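Local atomic coordinates of mitochondrial enolase superfamily member 1 (Homo sapiens, PDB entry 4A35), a protein that catalyses the magnesium-dependent dehydration of L-fuconate to 2-keto-3-deoxy-L-fuconate, a step in the breakdown of L-fucose. Residues 14-19 with 62-67. Numbering follows the deposited sequence.
With EDO (1,2-ethanediol), chain D.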
loop_
_atom_site.group_PDB
_atom_site.type_symbol
_atom_site.label_atom_id
_atom_site.label_comp_id
_atom_site.label_asym_id
_atom_site.label_seq_id
_atom_site.Cartn_x
_atom_site.Cartn_y
_atom_site.Cartn_z
ATOM N N ASP A 14 -15.175 -4.606 15.346
ATOM C CA ASP A 14 -13.781 -4.437 15.761
ATOM C C ASP A 14 -13.559 -5.391 16.940
ATOM O O ASP A 14 -14.120 -5.156 18.010
ATOM C CB ASP A 14 -13.596 -2.947 16.170
ATOM C CG ASP A 14 -12.185 -2.528 16.488
ATOM O OD1 ASP A 14 -11.343 -3.427 16.791
ATOM O OD2 ASP A 14 -11.922 -1.288 16.503
ATOM N N VAL A 15 -12.811 -6.515 16.731
ATOM C CA VAL A 15 -12.584 -7.538 17.768
ATOM C C VAL A 15 -11.106 -7.532 18.138
ATOM O O VAL A 15 -10.275 -7.634 17.247
ATOM C CB VAL A 15 -13.061 -8.949 17.302
ATOM C CG1 VAL A 15 -13.005 -9.964 18.437
ATOM C CG2 VAL A 15 -14.472 -8.881 16.720
ATOM N N ARG A 16 -10.769 -7.378 19.425
ATOM C CA ARG A 16 -9.367 -7.276 19.798
ATOM C C ARG A 16 -9.043 -8.143 20.961
ATOM O O ARG A 16 -9.789 -8.199 21.930
ATOM C CB ARG A 16 -8.989 -5.792 20.139
ATOM C CG ARG A 16 -9.265 -4.804 18.981
ATOM C CD ARG A 16 -8.781 -3.399 19.327
ATOM N NE ARG A 16 -9.292 -2.458 18.326
ATOM C CZ ARG A 16 -8.837 -1.225 18.139
ATOM N NH1 ARG A 16 -7.824 -0.765 18.870
ATOM N NH2 ARG A 16 -9.369 -0.454 17.210
ATOM N N PHE A 17 -7.928 -8.881 20.828
ATOM C CA PHE A 17 -7.447 -9.740 21.893
ATOM C C PHE A 17 -6.228 -9.059 22.526
ATOM O O PHE A 17 -5.290 -8.655 21.825
ATOM C CB PHE A 17 -7.173 -11.188 21.396
ATOM C CG PHE A 17 -8.421 -11.831 20.808
ATOM C CD1 PHE A 17 -9.318 -12.524 21.622
ATOM C CD2 PHE A 17 -8.725 -11.691 19.449
ATOM C CE1 PHE A 17 -10.506 -13.063 21.096
ATOM C CE2 PHE A 17 -9.915 -12.231 18.918
ATOM C CZ PHE A 17 -10.798 -12.909 19.746
ATOM N N PRO A 18 -6.173 -9.048 23.879
ATOM C CA PRO A 18 -5.055 -8.351 24.571
ATOM C C PRO A 18 -3.773 -9.201 24.664
ATOM O O PRO A 18 -3.216 -9.423 25.734
ATOM C CB PRO A 18 -5.643 -8.031 25.942
ATOM C CG PRO A 18 -6.663 -9.194 26.182
ATOM C CD PRO A 18 -7.255 -9.451 24.816
ATOM N N THR A 19 -3.281 -9.670 23.537
ATOM C CA THR A 19 -2.132 -10.586 23.542
ATOM C C THR A 19 -0.828 -9.888 24.022
ATOM O O THR A 19 0.048 -10.586 24.551
ATOM C CB THR A 19 -1.982 -11.294 22.204
ATOM O OG1 THR A 19 -1.984 -10.334 21.206
ATOM C CG2 THR A 19 -3.132 -12.282 21.913
ATOM N N GLY A 62 -5.823 0.572 14.703
ATOM C CA GLY A 62 -6.045 0.619 13.255
ATOM C C GLY A 62 -7.141 -0.298 12.807
ATOM O O GLY A 62 -7.631 -0.160 11.686
ATOM N N THR A 63 -7.618 -1.202 13.706
ATOM C CA THR A 63 -8.719 -2.102 13.345
ATOM C C THR A 63 -9.971 -1.268 13.014
ATOM O O THR A 63 -10.686 -1.622 12.081
ATOM C CB THR A 63 -9.042 -3.129 14.480
ATOM O OG1 THR A 63 -7.842 -3.873 14.826
ATOM C CG2 THR A 63 -10.104 -4.137 14.016
ATOM N N GLU A 64 -10.207 -0.163 13.772
ATOM C CA GLU A 64 -11.358 0.722 13.532
ATOM C C GLU A 64 -11.273 1.358 12.096
ATOM O O GLU A 64 -12.307 1.644 11.488
ATOM C CB GLU A 64 -11.474 1.782 14.643
ATOM C CG GLU A 64 -10.493 2.960 14.548
ATOM C CD GLU A 64 -9.058 2.730 14.979
ATOM O OE1 GLU A 64 -8.646 1.561 15.154
ATOM O OE2 GLU A 64 -8.291 3.730 14.992
ATOM N N VAL A 65 -10.039 1.608 11.575
ATOM C CA VAL A 65 -9.856 2.170 10.222
ATOM C C VAL A 65 -10.302 1.129 9.154
ATOM O O VAL A 65 -10.984 1.460 8.141
ATOM C CB VAL A 65 -8.392 2.680 10.021
ATOM C CG1 VAL A 65 -8.242 3.329 8.655
ATOM C CG2 VAL A 65 -7.967 3.642 11.138
ATOM N N VAL A 66 -9.909 -0.132 9.370
ATOM C CA VAL A 66 -10.311 -1.277 8.523
ATOM C C VAL A 66 -11.863 -1.411 8.548
ATOM O O VAL A 66 -12.503 -1.526 7.484
ATOM C CB VAL A 66 -9.581 -2.587 8.932
ATOM C CG1 VAL A 66 -10.083 -3.764 8.116
ATOM C CG2 VAL A 66 -8.051 -2.436 8.795
ATOM N N VAL A 67 -12.473 -1.400 9.761
ATOM C CA VAL A 67 -13.932 -1.441 9.929
ATOM C C VAL A 67 -14.573 -0.320 9.066
ATOM O O VAL A 67 -15.503 -0.585 8.313
ATOM C CB VAL A 67 -14.343 -1.361 11.438
ATOM C CG1 VAL A 67 -15.847 -1.093 11.589
ATOM C CG2 VAL A 67 -13.950 -2.657 12.152
HETATM C C1 EDO D . -6.813 -1.741 22.320
HETATM O O1 EDO D . -6.313 -2.008 21.005
HETATM C C2 EDO D . -6.756 -0.217 22.665
HETATM O O2 EDO D . -5.649 0.431 22.032
#
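Arg-16, at the end of strand 7-16, reaches across to the first turn of helix 63-73 and meets Glu-64, its guanidinium shared between that acid and Asp-14 in one salt-bridge network. Gly-62, the N-cap residue, gives its backbone N-H weakly to Glu-64 OE1. Next comes Thr-63, whose CG2, anti to its backbone N (chi1 -56° for OG1), presses against Asp-14 OD1 at 3.1 Å. Its OG1 lies over one face of the Arg-16 guanidinium, but finds its hydrogen bonds with Thr-58 OG1 and Gly-60 O. Glu-64 bends at chi2 (-77°), and its OE1 takes a weak bond from Arg-16 NH2 at 3.0 Å. The same guanidinium grips Asp-14 side-on: NE meets OD1 at 2.7 Å on a nearly straight path, while NH2 approaches the syn lone pair of OD2 at 2.8 Å. NH2 thus serves both acids, whose OD2 and OE1 stand 4.5 Å apart with carboxylate planes nearly parallel, a repulsion the arginine would offset. An alanine in place of Arg-16 would probably leave these two like charges side by side without their shared cation. NH1 gives a hydrogen bond, near the guanidinium plane, to O1 of a 1,2-ethanediol probably carried over from crystallisation; separately, Tyr-429 makes a cation-pi contact with the arginine. One turn on, Val-67 closes the contact, its CG2 lying 3.9 Å from Asp-14 N. The network joins an outer strand of the three-stranded antiparallel sheet to the helix that follows its last strand, within the alpha+beta N-terminal capping domain characteristic of the enolase superfamily.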